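Local coordinates for nucleotidyltransferase-like protein (Exiguobacterium sibiricum, PDB 3C18) that is of unproven function but probably transfers nucleotidyl groups, combining a nucleotidyltransferase-like domain with a YgxA-like substrate-binding domain and a helix-turn-helix domain, at residues H155-L160 / K189-L194; P185-L190 / E213-S218. One frame throughout, in Å; residues are numbered along the deposited sequence.

Contact 1. Residues H155-L160 / K189-L194; sequences HALHHL and KLYEQL
Leu157 and Tyr191 mark the closest backbone approach of two nearly antiparallel helical segments, 155-160 and 189-194, their CA atoms lying 6.6 Å apart. The segment axes come within 10.5 Å of each other, and their N-to-C directions differ by 155°. Side chains therefore bridge the gap, and the burden falls on one of them: every close contact across the pair involves Leu157, whose two methyl groups divide the opposing helix between them. CD2 of Leu157 rests 3.7 Å from CD2 of Leu190, with Leu190 CG slightly farther off, and these two side chains cross at about a right angle. CD1 of Leu157 goes the other way, meeting CD2 of Leu194 at 3.5 Å, a separation shorter than ordinary van der Waals contact and so evidence of tight packing. The same CD1 approaches the edge of the Tyr191 ring near its plane, 4.0 Å from CD1 of that ring; this is an edge contact, not stacking over a face. The arrangement is antiparallel helix packing within the YgxA-like substrate-binding domain, joining helix 146-167 to helix 185-195, with Leu212 of helix 201-218 also touching Leu157. An alanine in place of Leu157 removes both methyl branches and would probably leave a gap facing Leu190 and Leu194, and the Tyr191 edge without this methyl against it. Torsions explain the reach of Leu194: its CG stands anti to the backbone N (chi1 177°), from where CD2 extends to Leu157. The Tyr191 ring also stacks with Trp177, while its OH is hydrogen-bonded to the backbone O of Tyr147 of the second subunit, placing this helix pair beside the dimer interface.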
ATOM      1  N   HIS A 155       1.927 -12.142   7.580  1.00 23.54           N
ATOM      2  CA  HIS A 155       2.331 -10.824   7.100  0.50 25.07           C
ATOM      3  C   HIS A 155       3.191 -10.136   8.146  1.00 26.38           C
ATOM      4  O   HIS A 155       4.205  -9.517   7.841  1.00 27.15           O
ATOM      5  CB  HIS A 155       1.114  -9.962   6.779  0.50 27.74           C
ATOM      6  CG  HIS A 155       0.326 -10.429   5.592  0.50 34.09           C
ATOM      7  ND1 HIS A 155      -0.604  -9.632   4.966  0.50 33.33           N
ATOM      8  CD2 HIS A 155       0.329 -11.604   4.913  0.50 40.75           C
ATOM      9  CE1 HIS A 155      -1.153 -10.295   3.963  0.50 36.26           C
ATOM     10  NE2 HIS A 155      -0.595 -11.491   3.903  0.50 43.27           N
ATOM     11  N   ALA A 156       2.793 -10.255   9.403  1.00 26.95           N
ATOM     12  CA  ALA A 156       3.562  -9.616  10.492  1.00 24.98           C
ATOM     13  C   ALA A 156       4.950 -10.167  10.493  1.00 22.98           C
ATOM     14  O   ALA A 156       5.926  -9.471  10.703  1.00 25.54           O
ATOM     15  CB  ALA A 156       2.912  -9.877  11.878  1.00 24.30           C
ATOM     16  N   LEU A 157       5.054 -11.458  10.286  1.00 24.09           N
ATOM     17  CA  LEU A 157       6.391 -12.102  10.291  1.00 24.64           C
ATOM     18  C   LEU A 157       7.257 -11.574   9.150  1.00 28.43           C
ATOM     19  O   LEU A 157       8.458 -11.395   9.273  1.00 32.81           O
ATOM     20  CB  LEU A 157       6.266 -13.614  10.176  1.00 25.83           C
ATOM     21  CG  LEU A 157       5.889 -14.341  11.462  1.00 24.98           C
ATOM     22  CD1 LEU A 157       5.473 -15.762  11.169  1.00 19.69           C
ATOM     23  CD2 LEU A 157       7.013 -14.321  12.420  1.00 30.42           C
ATOM     24  N   HIS A 158       6.609 -11.288   8.043  1.00 29.25           N
ATOM     25  CA  HIS A 158       7.297 -10.760   6.862  1.00 29.14           C
ATOM     26  C   HIS A 158       7.804  -9.342   7.185  1.00 26.89           C
ATOM     27  O   HIS A 158       8.922  -8.985   6.889  1.00 28.39           O
ATOM     28  CB  HIS A 158       6.377 -10.727   5.645  1.00 27.81           C
ATOM     29  CG  HIS A 158       7.095 -10.435   4.374  1.00 32.69           C
ATOM     30  ND1 HIS A 158       6.767  -9.383   3.553  1.00 44.44           N
ATOM     31  CD2 HIS A 158       8.160 -11.046   3.806  1.00 36.30           C
ATOM     32  CE1 HIS A 158       7.593  -9.369   2.522  1.00 44.83           C
ATOM     33  NE2 HIS A 158       8.444 -10.371   2.649  1.00 38.51           N
ATOM     34  N   HIS A 159       6.983  -8.538   7.837  1.00 27.16           N
ATOM     35  CA  HIS A 159       7.451  -7.190   8.232  1.00 23.77           C
ATOM     36  C   HIS A 159       8.594  -7.239   9.219  1.00 24.55           C
ATOM     37  O   HIS A 159       9.475  -6.362   9.221  1.00 24.37           O
ATOM     38  CB  HIS A 159       6.325  -6.328   8.792  1.00 26.81           C
ATOM     39  CG  HIS A 159       5.319  -5.967   7.758  1.00 26.00           C
ATOM     40  ND1 HIS A 159       5.654  -5.288   6.609  1.00 26.21           N
ATOM     41  CD2 HIS A 159       3.999  -6.239   7.669  1.00 29.39           C
ATOM     42  CE1 HIS A 159       4.569  -5.125   5.878  1.00 38.51           C
ATOM     43  NE2 HIS A 159       3.557  -5.698   6.496  1.00 31.36           N
ATOM     44  N   LEU A 160       8.574  -8.260  10.064  1.00 23.37           N
ATOM     45  CA  LEU A 160       9.599  -8.446  11.111  1.00 22.04           C
ATOM     46  C   LEU A 160      10.954  -8.808  10.498  1.00 26.76           C
ATOM     47  O   LEU A 160      12.020  -8.403  10.975  1.00 27.85           O
ATOM     48  CB  LEU A 160       9.153  -9.530  12.096  1.00 26.06           C
ATOM     49  CG  LEU A 160      10.054  -9.942  13.278  1.00 22.29           C
ATOM     50  CD1 LEU A 160      10.207  -8.875  14.301  1.00 22.50           C
ATOM     51  CD2 LEU A 160       9.539 -11.217  13.947  1.00 23.64           C
ATOM     52  N   LYS A 189      13.823 -18.321  12.509  1.00 35.16           N
ATOM     53  CA  LYS A 189      13.426 -19.578  13.154  1.00 32.85           C
ATOM     54  C   LYS A 189      11.961 -19.551  13.532  1.00 32.63           C
ATOM     55  O   LYS A 189      11.273 -20.542  13.467  1.00 30.68           O
ATOM     56  CB  LYS A 189      14.283 -19.899  14.406  1.00 34.49           C
ATOM     57  N   LEU A 190      11.474 -18.392  13.934  1.00 34.09           N
ATOM     58  CA  LEU A 190      10.048 -18.235  14.284  1.00 32.74           C
ATOM     59  C   LEU A 190       9.177 -18.504  13.036  1.00 33.28           C
ATOM     60  O   LEU A 190       8.111 -19.114  13.100  1.00 35.00           O
ATOM     61  CB  LEU A 190       9.793 -16.810  14.809  1.00 33.62           C
ATOM     62  CG  LEU A 190       8.443 -16.572  15.427  1.00 35.72           C
ATOM     63  CD1 LEU A 190       8.290 -17.514  16.584  1.00 34.70           C
ATOM     64  CD2 LEU A 190       8.282 -15.100  15.849  1.00 30.83           C
ATOM     65  N   TYR A 191       9.662 -18.070  11.883  1.00 34.07           N
ATOM     66  CA  TYR A 191       8.899 -18.245  10.619  1.00 34.33           C
ATOM     67  C   TYR A 191       8.903 -19.696  10.184  1.00 37.15           C
ATOM     68  O   TYR A 191       7.902 -20.254   9.756  1.00 34.54           O
ATOM     69  CB  TYR A 191       9.479 -17.354   9.523  1.00 37.55           C
ATOM     70  CG  TYR A 191       8.832 -17.479   8.168  1.00 35.51           C
ATOM     71  CD1 TYR A 191       7.552 -17.004   7.933  1.00 38.10           C
ATOM     72  CD2 TYR A 191       9.523 -18.043   7.113  1.00 37.27           C
ATOM     73  CE1 TYR A 191       6.989 -17.100   6.688  1.00 42.33           C
ATOM     74  CE2 TYR A 191       8.952 -18.160   5.860  1.00 37.63           C
ATOM     75  CZ  TYR A 191       7.701 -17.691   5.649  1.00 37.65           C
ATOM     76  OH  TYR A 191       7.159 -17.795   4.382  1.00 38.54           O
ATOM     77  N   GLU A 192      10.059 -20.309  10.371  1.00 39.28           N
ATOM     78  CA  GLU A 192      10.306 -21.689   9.968  1.00 40.30           C
ATOM     79  C   GLU A 192       9.402 -22.609  10.778  1.00 39.30           C
ATOM     80  O   GLU A 192       8.810 -23.535  10.256  1.00 40.40           O
ATOM     81  CB  GLU A 192      11.784 -22.043  10.186  1.00 40.91           C
ATOM     82  CG  GLU A 192      12.282 -23.163   9.319  1.00 49.01           C
ATOM     83  CD  GLU A 192      13.803 -23.309   9.350  1.00 54.25           C
ATOM     84  OE1 GLU A 192      14.365 -23.312  10.469  1.00 57.60           O
ATOM     85  OE2 GLU A 192      14.423 -23.436   8.260  1.00 47.25           O
ATOM     86  N   GLN A 193       9.301 -22.312  12.062  1.00 38.78           N
ATOM     87  CA  GLN A 193       8.441 -23.061  12.977  1.00 40.00           C
ATOM     88  C   GLN A 193       7.015 -23.022  12.519  1.00 37.96           C
ATOM     89  O   GLN A 193       6.268 -23.969  12.729  1.00 37.26           O
ATOM     90  CB  GLN A 193       8.403 -22.449  14.381  1.00 40.39           C
ATOM     91  CG  GLN A 193       9.576 -22.630  15.287  1.00 45.95           C
ATOM     92  CD  GLN A 193       9.441 -21.675  16.492  1.00 62.34           C
ATOM     93  OE1 GLN A 193       8.300 -21.336  16.939  1.00 57.67           O
ATOM     94  NE2 GLN A 193      10.589 -21.197  16.996  1.00 63.02           N
ATOM     95  N   LEU A 194       6.612 -21.868  12.000  1.00 38.02           N
ATOM     96  CA  LEU A 194       5.217 -21.661  11.566  1.00 38.26           C
ATOM     97  C   LEU A 194       4.987 -22.467  10.297  1.00 38.98           C
ATOM     98  O   LEU A 194       3.980 -23.140  10.151  1.00 38.39           O
ATOM     99  CB  LEU A 194       4.883 -20.165  11.342  1.00 39.10           C
ATOM    100  CG  LEU A 194       3.469 -19.842  10.812  1.00 33.45           C
ATOM    101  CD1 LEU A 194       2.441 -20.389  11.715  1.00 34.78           C
ATOM    102  CD2 LEU A 194       3.211 -18.321  10.563  1.00 29.05           C
TER

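Contact 2. Residues P185-L190 / E213-S218; sequences PDVYKL and EHLLQS
CD1 of Leu215 is the atom on which the contact turns, for it meets both apolar partners on segment 185-190. Leu190 presents CD2 to it at 3.9 Å, the two leucine side chains reaching toward each other tip to tip. Val187 comes in obliquely, its CG2 lying 4.0 Å from the same methyl carbon. A more peripheral approach is made by the backbone O of Asp186, 4.2 Å from Leu215 CD1, a distance that implies packing against a carbonyl and no polar bond. With CG anti to the carbonyl carbon (chi1 -65°) and chi2 extended at 180°, CD1 of Leu215 stands out toward the facing helix. Of the 136 Å² buried between the segments, 78 Å² belongs to this one leucine. Behind the first shell, Val187 is backed by Leu160 and Ser164 of helix 146-167 and by Trp177 of helix 176-183. Next to Leu215 in sequence, Leu216 packs on Phe127, Leu130 and Phe134 of helix 116-142, so that neighbouring leucines of segment 213-218 serve two different helices. The backbones stay well apart, with 7.8 Å between the CA atoms of Val187 and Leu215 and 11.5 Å between the segment axes. With their directions 157° apart, the segments form a nearly antiparallel helix pair, typical of an all-helical bundle, here within the YgxA-like substrate-binding domain.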
ATOM      1  N   PRO A 185      18.604 -14.705  12.952  1.00 36.44           N
ATOM      2  CA  PRO A 185      18.203 -16.123  13.002  1.00 35.40           C
ATOM      3  C   PRO A 185      16.986 -16.403  13.886  1.00 33.41           C
ATOM      4  O   PRO A 185      16.241 -17.348  13.655  1.00 30.86           O
ATOM      5  CB  PRO A 185      19.447 -16.806  13.557  1.00 33.91           C
ATOM      6  CG  PRO A 185      20.596 -15.867  13.218  1.00 33.02           C
ATOM      7  CD  PRO A 185      20.049 -14.502  13.175  1.00 36.23           C
ATOM      8  N   ASP A 186      16.799 -15.582  14.905  1.00 30.55           N
ATOM      9  CA  ASP A 186      15.659 -15.762  15.792  1.00 30.40           C
ATOM     10  C   ASP A 186      14.348 -15.493  15.033  1.00 28.13           C
ATOM     11  O   ASP A 186      13.341 -16.138  15.248  1.00 27.89           O
ATOM     12  CB  ASP A 186      15.719 -14.840  16.995  1.00 32.27           C
ATOM     13  CG  ASP A 186      16.658 -15.324  18.056  1.00 36.76           C
ATOM     14  OD1 ASP A 186      17.047 -16.518  18.059  1.00 35.54           O
ATOM     15  OD2 ASP A 186      16.974 -14.492  18.918  1.00 37.47           O
ATOM     16  N   VAL A 187      14.368 -14.506  14.151  1.00 27.91           N
ATOM     17  CA  VAL A 187      13.156 -14.189  13.365  1.00 24.44           C
ATOM     18  C   VAL A 187      12.926 -15.265  12.335  1.00 27.38           C
ATOM     19  O   VAL A 187      11.828 -15.787  12.154  1.00 28.74           O
ATOM     20  CB  VAL A 187      13.283 -12.826  12.678  1.00 24.88           C
ATOM     21  CG1 VAL A 187      12.124 -12.625  11.701  1.00 22.45           C
ATOM     22  CG2 VAL A 187      13.334 -11.744  13.774  1.00 25.84           C
ATOM     23  N   TYR A 188      14.020 -15.669  11.714  1.00 30.82           N
ATOM     24  CA  TYR A 188      13.965 -16.703  10.697  1.00 32.22           C
ATOM     25  C   TYR A 188      13.410 -17.999  11.284  1.00 34.39           C
ATOM     26  O   TYR A 188      12.596 -18.669  10.665  1.00 37.12           O
ATOM     27  CB  TYR A 188      15.356 -16.900  10.117  1.00 32.32           C
ATOM     28  CG  TYR A 188      15.473 -17.894   9.002  1.00 36.63           C
ATOM     29  CD1 TYR A 188      15.602 -19.246   9.267  1.00 39.74           C
ATOM     30  CD2 TYR A 188      15.521 -17.479   7.686  1.00 43.62           C
ATOM     31  CE1 TYR A 188      15.743 -20.146   8.254  1.00 46.30           C
ATOM     32  CE2 TYR A 188      15.654 -18.386   6.663  1.00 47.48           C
ATOM     33  CZ  TYR A 188      15.771 -19.715   6.955  1.00 43.32           C
ATOM     34  OH  TYR A 188      15.928 -20.628   5.943  1.00 44.49           O
ATOM     35  N   LYS A 189      13.823 -18.321  12.509  1.00 35.16           N
ATOM     36  CA  LYS A 189      13.426 -19.578  13.154  1.00 32.85           C
ATOM     37  C   LYS A 189      11.961 -19.551  13.532  1.00 32.63           C
ATOM     38  O   LYS A 189      11.273 -20.542  13.467  1.00 30.68           O
ATOM     39  CB  LYS A 189      14.283 -19.899  14.406  1.00 34.49           C
ATOM     40  N   LEU A 190      11.474 -18.392  13.934  1.00 34.09           N
ATOM     41  CA  LEU A 190      10.048 -18.235  14.284  1.00 32.74           C
ATOM     42  C   LEU A 190       9.177 -18.504  13.036  1.00 33.28           C
ATOM     43  O   LEU A 190       8.111 -19.114  13.100  1.00 35.00           O
ATOM     44  CB  LEU A 190       9.793 -16.810  14.809  1.00 33.62           C
ATOM     45  CG  LEU A 190       8.443 -16.572  15.427  1.00 35.72           C
ATOM     46  CD1 LEU A 190       8.290 -17.514  16.584  1.00 34.70           C
ATOM     47  CD2 LEU A 190       8.282 -15.100  15.849  1.00 30.83           C
ATOM     48  N   GLU A 213       5.210 -11.450  19.830  1.00 30.75           N
ATOM     49  CA  GLU A 213       4.970 -10.427  20.857  1.00 34.78           C
ATOM     50  C   GLU A 213       6.278 -10.143  21.560  1.00 35.52           C
ATOM     51  O   GLU A 213       6.583  -9.019  21.944  1.00 42.25           O
ATOM     52  CB  GLU A 213       3.888 -10.856  21.847  1.00 34.82           C
ATOM     53  CG  GLU A 213       3.565  -9.781  22.862  1.00 40.79           C
ATOM     54  CD  GLU A 213       2.338 -10.091  23.698  1.00 52.96           C
ATOM     55  OE1 GLU A 213       1.850 -11.240  23.618  1.00 65.23           O
ATOM     56  OE2 GLU A 213       1.852  -9.187  24.419  1.00 64.83           O
ATOM     57  N   HIS A 214       7.062 -11.191  21.683  1.00 37.71           N
ATOM     58  CA  HIS A 214       8.371 -11.112  22.314  1.00 38.92           C
ATOM     59  C   HIS A 214       9.323 -10.254  21.482  1.00 39.74           C
ATOM     60  O   HIS A 214       9.951  -9.323  21.969  1.00 41.06           O
ATOM     61  CB  HIS A 214       8.948 -12.510  22.443  1.00 37.86           C
ATOM     62  CG  HIS A 214      10.254 -12.570  23.163  1.00 51.27           C
ATOM     63  ND1 HIS A 214      10.452 -11.990  24.401  1.00 58.33           N
ATOM     64  CD2 HIS A 214      11.415 -13.193  22.848  1.00 54.15           C
ATOM     65  CE1 HIS A 214      11.687 -12.227  24.801  1.00 56.64           C
ATOM     66  NE2 HIS A 214      12.290 -12.956  23.877  1.00 58.20           N
ATOM     67  N   LEU A 215       9.423 -10.602  20.211  1.00 39.28           N
ATOM     68  CA  LEU A 215      10.341  -9.914  19.266  1.00 40.15           C
ATOM     69  C   LEU A 215       9.950  -8.462  19.014  1.00 39.71           C
ATOM     70  O   LEU A 215      10.770  -7.581  18.707  1.00 43.44           O
ATOM     71  CB  LEU A 215      10.461 -10.715  17.959  1.00 38.81           C
ATOM     72  CG  LEU A 215      11.137 -12.066  18.208  1.00 34.98           C
ATOM     73  CD1 LEU A 215      11.291 -12.917  16.982  1.00 32.65           C
ATOM     74  CD2 LEU A 215      12.484 -11.826  18.802  1.00 45.08           C
ATOM     75  N   LEU A 216       8.686  -8.196  19.225  1.00 39.85           N
ATOM     76  CA  LEU A 216       8.114  -6.862  19.017  1.00 42.47           C
ATOM     77  C   LEU A 216       8.632  -5.934  20.102  1.00 43.71           C
ATOM     78  O   LEU A 216       9.068  -4.810  19.864  1.00 46.98           O
ATOM     79  CB  LEU A 216       6.589  -6.939  19.105  1.00 42.91           C
ATOM     80  CG  LEU A 216       5.726  -5.857  18.502  1.00 44.42           C
ATOM     81  CD1 LEU A 216       6.393  -5.262  17.311  1.00 47.46           C
ATOM     82  CD2 LEU A 216       4.407  -6.468  18.086  1.00 34.76           C
ATOM     83  N   GLN A 217       8.461  -6.409  21.325  1.00 41.87           N
ATOM     84  CA  GLN A 217       8.955  -5.719  22.514  1.00 41.97           C
ATOM     85  C   GLN A 217      10.484  -5.517  22.385  1.00 37.73           C
ATOM     86  O   GLN A 217      11.044  -4.475  22.681  1.00 36.08           O
ATOM     87  CB  GLN A 217       8.634  -6.554  23.765  1.00 43.96           C
ATOM     88  CG  GLN A 217       9.353  -6.092  25.017  1.00 52.96           C
ATOM     89  CD  GLN A 217       8.666  -4.919  25.669  1.00 66.24           C
ATOM     90  OE1 GLN A 217       7.581  -5.077  26.232  1.00 77.72           O
ATOM     91  NE2 GLN A 217       9.296  -3.736  25.618  1.00 62.03           N
ATOM     92  N   SER A 218      11.135  -6.520  21.847  1.00 35.66           N
ATOM     93  CA  SER A 218      12.602  -6.506  21.725  0.50 34.32           C
ATOM     94  C   SER A 218      13.116  -5.456  20.734  1.00 34.92           C
ATOM     95  O   SER A 218      14.232  -4.986  20.857  1.00 37.41           O
ATOM     96  CB  SER A 218      13.123  -7.884  21.305  0.50 36.21           C
ATOM     97  OG  SER A 218      12.638  -8.921  22.161  0.50 40.66           O
TER

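How the contacts relate
From the N terminus, the chain reaches helix 146-167 first, passes through helix 176-183 into helix 185-195, and ends this region with helix 201-218. Contact 1 closes a loop of 28 residues between 155-160 and 189-194; contact 2 closes one of 22 between 185-190 and 213-218. Because 185-190 begins before contact 1 has closed, the two loops overlap and cross, sharing Lys189 and Leu190. Helix 185-195 takes part in both contacts, and helices 146-167 and 201-218 also meet directly: Leu160 CD2 lies 3.9 Å from Leu215 CD1. With centres about 8 Å apart, the contacts form continuous packing among three helices of the YgxA-like domain.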